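Eukaryotic Translation Initiation 4E (Schistosoma mansoni, PDB 3HXI) binds the 7-methylguanosine cap of messenger RNA and, as a translation initiation factor, probably brings capped messages to the translation machinery. Local coordinates at residues P78-V90 / G132-E144. Numbering follows the deposited sequence.
Sequences PKNENGGRWLINV and GSKLSVWLTSDNE. With GTG (7-methyl-guanosine-5'-triphosphate-5'-guanosine), chain C.
Strands 84-89 and 134-139 run antiparallel, their axes 4.4 Å apart at closest approach, with paired backbone bonds at Gly84–Leu139, Trp86–Val137 and Ile88–Leu135 and a further bond from Val90 N to Ser133 O. Gly83 suits its place because a CB would run into Leu139 O; its CA lies 3.2 Å from that oxygen. The face carrying Arg85, Leu87, Asn89, Lys134, Ser136 and Trp138 is turned to the cap, and Lys134 and Trp138 touch it. Lys134, long and cationic, sends NZ to a phosphate oxygen of the cap analogue, O1B, at 2.8 Å. Arg85, extended from CG to NE, reaches the phosphates less directly: NH2 donates to a water that also takes a proton from Lys134 NZ and gives one to O2A. A second water joins Arg85 NH2 to Trp138 NE1 in the planes of both groups, while Leu87 CD1 sits 3.7 Å above the guanidinium and Gln168 binds its NH1, which should fix its rotation. Trp138 offers the bound base its edge, CZ2 lying 3.8 Å from the methyl carbon C7X; the Asn80 amide meets another part of that edge, its plane 86° from the ring and its ND2 tied to Lys74. On the other face the side chains are mainly apolar: Leu139 CD1 touches Trp86 CD1, and Ile88 CD1 meets Leu135 CB. Just past the strand end, Val90 CG2 presses tightly on Leu135 CD1 at 3.5 Å. Beyond the strands, Thr140 OG1 donates to Lys79 O at 2.8 Å, pinning the short helical turn. Within the curved eIF4E sheet, strands 121-127 and 166-169 flank this pair, and helix 145-159 packs against Ile88, Val137 and Leu139.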
# COMPACT_ATOMS: atom_id res chain seq x y z
N PRO A 78 8.40 14.03 -4.23
CA PRO A 78 7.87 15.21 -3.53
C PRO A 78 6.62 14.87 -2.74
O PRO A 78 6.41 15.40 -1.64
CB PRO A 78 7.50 16.17 -4.67
CG PRO A 78 8.35 15.75 -5.81
CD PRO A 78 8.57 14.28 -5.68
N LYS A 79 5.81 13.96 -3.27
CA LYS A 79 4.58 13.54 -2.60
C LYS A 79 4.83 12.59 -1.42
O LYS A 79 3.94 12.41 -0.59
CB LYS A 79 3.60 12.92 -3.60
CG LYS A 79 3.09 13.88 -4.68
CD LYS A 79 2.04 14.82 -4.16
CE LYS A 79 0.76 14.06 -3.79
NZ LYS A 79 -0.15 14.97 -3.04
N ASN A 80 6.02 12.00 -1.35
CA ASN A 80 6.38 11.12 -0.21
C ASN A 80 7.32 11.74 0.81
O ASN A 80 7.29 11.35 1.97
CB ASN A 80 7.00 9.79 -0.69
CG ASN A 80 6.06 8.97 -1.56
OD1 ASN A 80 4.86 8.88 -1.30
ND2 ASN A 80 6.61 8.34 -2.59
N GLU A 81 8.15 12.69 0.40
CA GLU A 81 9.27 13.13 1.24
C GLU A 81 8.87 13.70 2.62
O GLU A 81 9.63 13.57 3.59
CB GLU A 81 10.18 14.10 0.48
CG GLU A 81 9.51 15.37 -0.02
CD GLU A 81 10.49 16.33 -0.64
OE1 GLU A 81 10.07 17.11 -1.52
OE2 GLU A 81 11.68 16.31 -0.25
N ASN A 82 7.69 14.30 2.70
CA ASN A 82 7.19 14.86 3.95
C ASN A 82 6.06 14.05 4.54
O ASN A 82 5.33 14.51 5.43
CB ASN A 82 6.80 16.32 3.74
CG ASN A 82 7.99 17.17 3.30
OD1 ASN A 82 7.88 17.97 2.37
ND2 ASN A 82 9.13 16.98 3.95
N GLY A 83 5.95 12.81 4.06
CA GLY A 83 4.88 11.91 4.46
C GLY A 83 5.24 10.87 5.52
O GLY A 83 6.16 11.03 6.35
N GLY A 84 4.48 9.79 5.50
CA GLY A 84 4.71 8.71 6.44
C GLY A 84 3.83 7.54 6.06
O GLY A 84 2.97 7.65 5.19
N ARG A 85 4.07 6.42 6.72
CA ARG A 85 3.34 5.20 6.41
C ARG A 85 2.60 4.64 7.62
O ARG A 85 3.11 4.70 8.74
CB ARG A 85 4.28 4.12 5.83
CG ARG A 85 5.18 3.48 6.88
CD ARG A 85 6.15 2.49 6.28
NE ARG A 85 6.99 1.94 7.32
CZ ARG A 85 7.82 0.91 7.18
NH1 ARG A 85 8.52 0.49 8.24
NH2 ARG A 85 7.95 0.31 6.00
N TRP A 86 1.40 4.11 7.37
CA TRP A 86 0.78 3.19 8.32
C TRP A 86 1.45 1.84 8.13
O TRP A 86 1.44 1.32 7.02
CB TRP A 86 -0.74 3.08 8.10
CG TRP A 86 -1.51 4.21 8.79
CD1 TRP A 86 -2.23 5.20 8.18
CD2 TRP A 86 -1.61 4.45 10.20
NE1 TRP A 86 -2.80 6.04 9.14
CE2 TRP A 86 -2.42 5.60 10.38
CE3 TRP A 86 -1.11 3.79 11.34
CZ2 TRP A 86 -2.74 6.10 11.65
CZ3 TRP A 86 -1.41 4.29 12.58
CH2 TRP A 86 -2.22 5.44 12.73
N LEU A 87 2.05 1.31 9.20
CA LEU A 87 2.75 0.03 9.15
C LEU A 87 1.95 -1.08 9.82
O LEU A 87 1.49 -0.94 10.97
CB LEU A 87 4.15 0.15 9.78
CG LEU A 87 4.89 -1.19 9.91
CD1 LEU A 87 5.41 -1.64 8.57
CD2 LEU A 87 5.99 -1.04 10.92
N ILE A 88 1.78 -2.18 9.09
CA ILE A 88 0.98 -3.32 9.58
C ILE A 88 1.91 -4.52 9.70
O ILE A 88 2.50 -4.94 8.71
CB ILE A 88 -0.13 -3.70 8.57
CG1 ILE A 88 -1.14 -2.56 8.38
CG2 ILE A 88 -0.88 -4.99 9.04
CD1 ILE A 88 -1.80 -2.59 7.00
N ASN A 89 2.04 -5.05 10.92
CA ASN A 89 2.85 -6.23 11.14
C ASN A 89 1.98 -7.46 11.04
O ASN A 89 1.07 -7.66 11.86
CB ASN A 89 3.55 -6.18 12.49
CG ASN A 89 4.59 -5.08 12.57
OD1 ASN A 89 5.34 -4.85 11.62
ND2 ASN A 89 4.63 -4.38 13.69
N VAL A 90 2.27 -8.26 10.03
CA VAL A 90 1.48 -9.46 9.74
C VAL A 90 1.76 -10.51 10.79
O VAL A 90 2.91 -10.72 11.18
CB VAL A 90 1.85 -10.01 8.35
CG1 VAL A 90 1.17 -11.36 8.08
CG2 VAL A 90 1.50 -9.00 7.28
N GLY A 132 8.80 -11.72 9.98
CA GLY A 132 7.45 -11.17 10.08
C GLY A 132 7.25 -10.18 8.94
O GLY A 132 8.02 -9.22 8.80
N SER A 133 6.24 -10.44 8.13
CA SER A 133 5.96 -9.67 6.93
C SER A 133 5.29 -8.36 7.32
O SER A 133 4.84 -8.19 8.46
CB SER A 133 5.08 -10.49 5.95
OG SER A 133 5.77 -11.67 5.49
N LYS A 134 5.27 -7.40 6.38
CA LYS A 134 4.77 -6.07 6.67
C LYS A 134 3.93 -5.59 5.49
O LYS A 134 4.30 -5.81 4.33
CB LYS A 134 5.93 -5.10 6.88
CG LYS A 134 6.81 -5.41 8.10
CD LYS A 134 8.02 -4.51 8.13
CE LYS A 134 9.11 -4.98 7.13
NZ LYS A 134 10.42 -4.34 7.44
N LEU A 135 2.81 -4.94 5.79
CA LEU A 135 2.07 -4.21 4.77
C LEU A 135 2.09 -2.76 5.22
O LEU A 135 2.04 -2.49 6.42
CB LEU A 135 0.61 -4.68 4.67
CG LEU A 135 0.24 -5.86 3.77
CD1 LEU A 135 0.59 -7.19 4.45
CD2 LEU A 135 -1.26 -5.83 3.44
N SER A 136 2.13 -1.83 4.27
CA SER A 136 2.23 -0.41 4.60
C SER A 136 1.32 0.36 3.65
O SER A 136 1.13 -0.05 2.51
CB SER A 136 3.66 0.08 4.38
OG SER A 136 4.53 -0.40 5.38
N VAL A 137 0.80 1.48 4.12
CA VAL A 137 0.17 2.45 3.25
C VAL A 137 0.90 3.77 3.46
O VAL A 137 0.97 4.27 4.58
CB VAL A 137 -1.31 2.64 3.56
CG1 VAL A 137 -1.88 3.86 2.80
CG2 VAL A 137 -2.09 1.38 3.25
N TRP A 138 1.41 4.33 2.37
CA TRP A 138 2.17 5.57 2.39
C TRP A 138 1.22 6.74 2.14
O TRP A 138 0.40 6.68 1.21
CB TRP A 138 3.19 5.51 1.26
CG TRP A 138 4.39 4.62 1.55
CD1 TRP A 138 4.43 3.46 2.30
CD2 TRP A 138 5.71 4.82 1.05
NE1 TRP A 138 5.71 2.94 2.28
CE2 TRP A 138 6.51 3.76 1.54
CE3 TRP A 138 6.30 5.80 0.23
CZ2 TRP A 138 7.88 3.66 1.25
CZ3 TRP A 138 7.65 5.71 -0.05
CH2 TRP A 138 8.43 4.63 0.44
N LEU A 139 1.37 7.78 2.97
CA LEU A 139 0.52 8.96 3.00
C LEU A 139 1.37 10.18 2.70
O LEU A 139 2.57 10.18 2.97
CB LEU A 139 -0.10 9.13 4.39
CG LEU A 139 -1.09 8.07 4.88
CD1 LEU A 139 -1.90 8.60 6.07
CD2 LEU A 139 -2.05 7.68 3.77
N THR A 140 0.77 11.23 2.16
CA THR A 140 1.56 12.37 1.67
C THR A 140 2.06 13.34 2.75
O THR A 140 3.03 14.08 2.52
CB THR A 140 0.80 13.14 0.57
OG1 THR A 140 1.70 14.02 -0.11
CG2 THR A 140 -0.35 13.93 1.17
N SER A 141 1.38 13.37 3.90
CA SER A 141 1.81 14.19 5.03
C SER A 141 2.11 13.33 6.26
O SER A 141 1.81 12.14 6.27
CB SER A 141 0.74 15.22 5.38
OG SER A 141 -0.27 14.62 6.17
N ASP A 142 2.70 13.95 7.29
CA ASP A 142 2.94 13.25 8.56
C ASP A 142 2.27 13.96 9.72
O ASP A 142 2.44 13.57 10.88
CB ASP A 142 4.45 13.07 8.83
CG ASP A 142 5.18 14.41 9.01
OD1 ASP A 142 6.40 14.47 8.73
OD2 ASP A 142 4.54 15.41 9.39
N ASN A 143 1.48 14.98 9.41
CA ASN A 143 0.97 15.88 10.45
C ASN A 143 -0.48 16.33 10.26
O ASN A 143 -0.97 17.17 11.02
CB ASN A 143 1.92 17.08 10.61
CG ASN A 143 1.96 17.99 9.38
OD1 ASN A 143 1.26 17.77 8.37
ND2 ASN A 143 2.78 19.04 9.47
N GLU A 144 -1.17 15.78 9.26
CA GLU A 144 -2.64 15.89 9.19
C GLU A 144 -3.31 14.85 10.09
O GLU A 144 -3.92 13.88 9.60
CB GLU A 144 -3.13 15.77 7.74
CG GLU A 144 -2.62 16.86 6.81
CD GLU A 144 -3.36 18.18 6.99
OE1 GLU A 144 -4.55 18.16 7.39
OE2 GLU A 144 -2.74 19.23 6.73
PA GTG C . 13.12 -2.16 4.08
O1A GTG C . 13.18 -3.21 3.01
O2A GTG C . 11.87 -1.33 4.30
O3A GTG C . 13.57 -2.71 5.52
PB GTG C . 13.79 -4.20 6.01
O1B GTG C . 12.58 -5.06 5.74
O2B GTG C . 14.32 -4.08 7.43
O3B GTG C . 15.04 -4.63 5.09
N9A GTG C . 15.08 1.96 1.27
C8A GTG C . 13.83 1.59 1.54
N7A GTG C . 12.98 2.50 0.99
C7X GTG C . 11.50 2.40 1.08
C5A GTG C . 13.73 3.42 0.38
C6A GTG C . 13.37 4.57 -0.34
O6A GTG C . 12.18 4.92 -0.53
N1A GTG C . 14.38 5.34 -0.83
C2A GTG C . 15.68 4.97 -0.64
N2A GTG C . 16.70 5.72 -1.12
N3A GTG C . 16.02 3.86 0.05
C4A GTG C . 15.05 3.08 0.55
O5D GTG C . 14.26 -1.12 3.74
C5D GTG C . 15.61 -1.59 3.63
C4D GTG C . 16.49 -0.45 3.17
O4D GTG C . 16.14 -0.10 1.84
C3D GTG C . 16.33 0.83 3.98
O3D GTG C . 17.08 0.78 5.19
C2D GTG C . 16.82 1.86 3.00
O2D GTG C . 18.26 1.90 3.02
C1D GTG C . 16.35 1.30 1.67
PG GTG C . 15.67 -6.10 4.93
O1G GTG C . 14.73 -7.20 5.34
O2G GTG C . 17.08 -6.08 5.50
O5E GTG C . 15.82 -6.14 3.33
C5E GTG C . 14.67 -6.29 2.50
C4E GTG C . 15.09 -6.39 1.05
O4E GTG C . 15.73 -5.16 0.67
C3E GTG C . 16.12 -7.48 0.81
O3E GTG C . 15.96 -7.91 -0.55
C2E GTG C . 17.46 -6.76 0.92
O2E GTG C . 18.51 -7.41 0.18
C1E GTG C . 17.10 -5.42 0.31
N9B GTG C . 17.87 -4.24 0.75
C8B GTG C . 17.78 -3.96 2.17
N7B GTG C . 18.58 -2.74 2.26
C5B GTG C . 19.00 -2.40 1.00
C6B GTG C . 19.81 -1.30 0.47
O6B GTG C . 20.24 -0.44 1.28
N1B GTG C . 20.06 -1.27 -0.87
C2B GTG C . 19.58 -2.24 -1.73
N2B GTG C . 19.83 -2.20 -3.06
N3B GTG C . 18.82 -3.28 -1.30
C4B GTG C . 18.51 -3.38 0.01
O HOH W 1 5.43 14.72 1.06
O HOH W 2 4.91 8.83 2.35
O HOH W 3 3.90 16.55 6.43
O HOH W 4 7.79 12.98 7.20
O HOH W 5 6.89 0.58 3.41
O HOH W 6 9.77 -1.91 5.95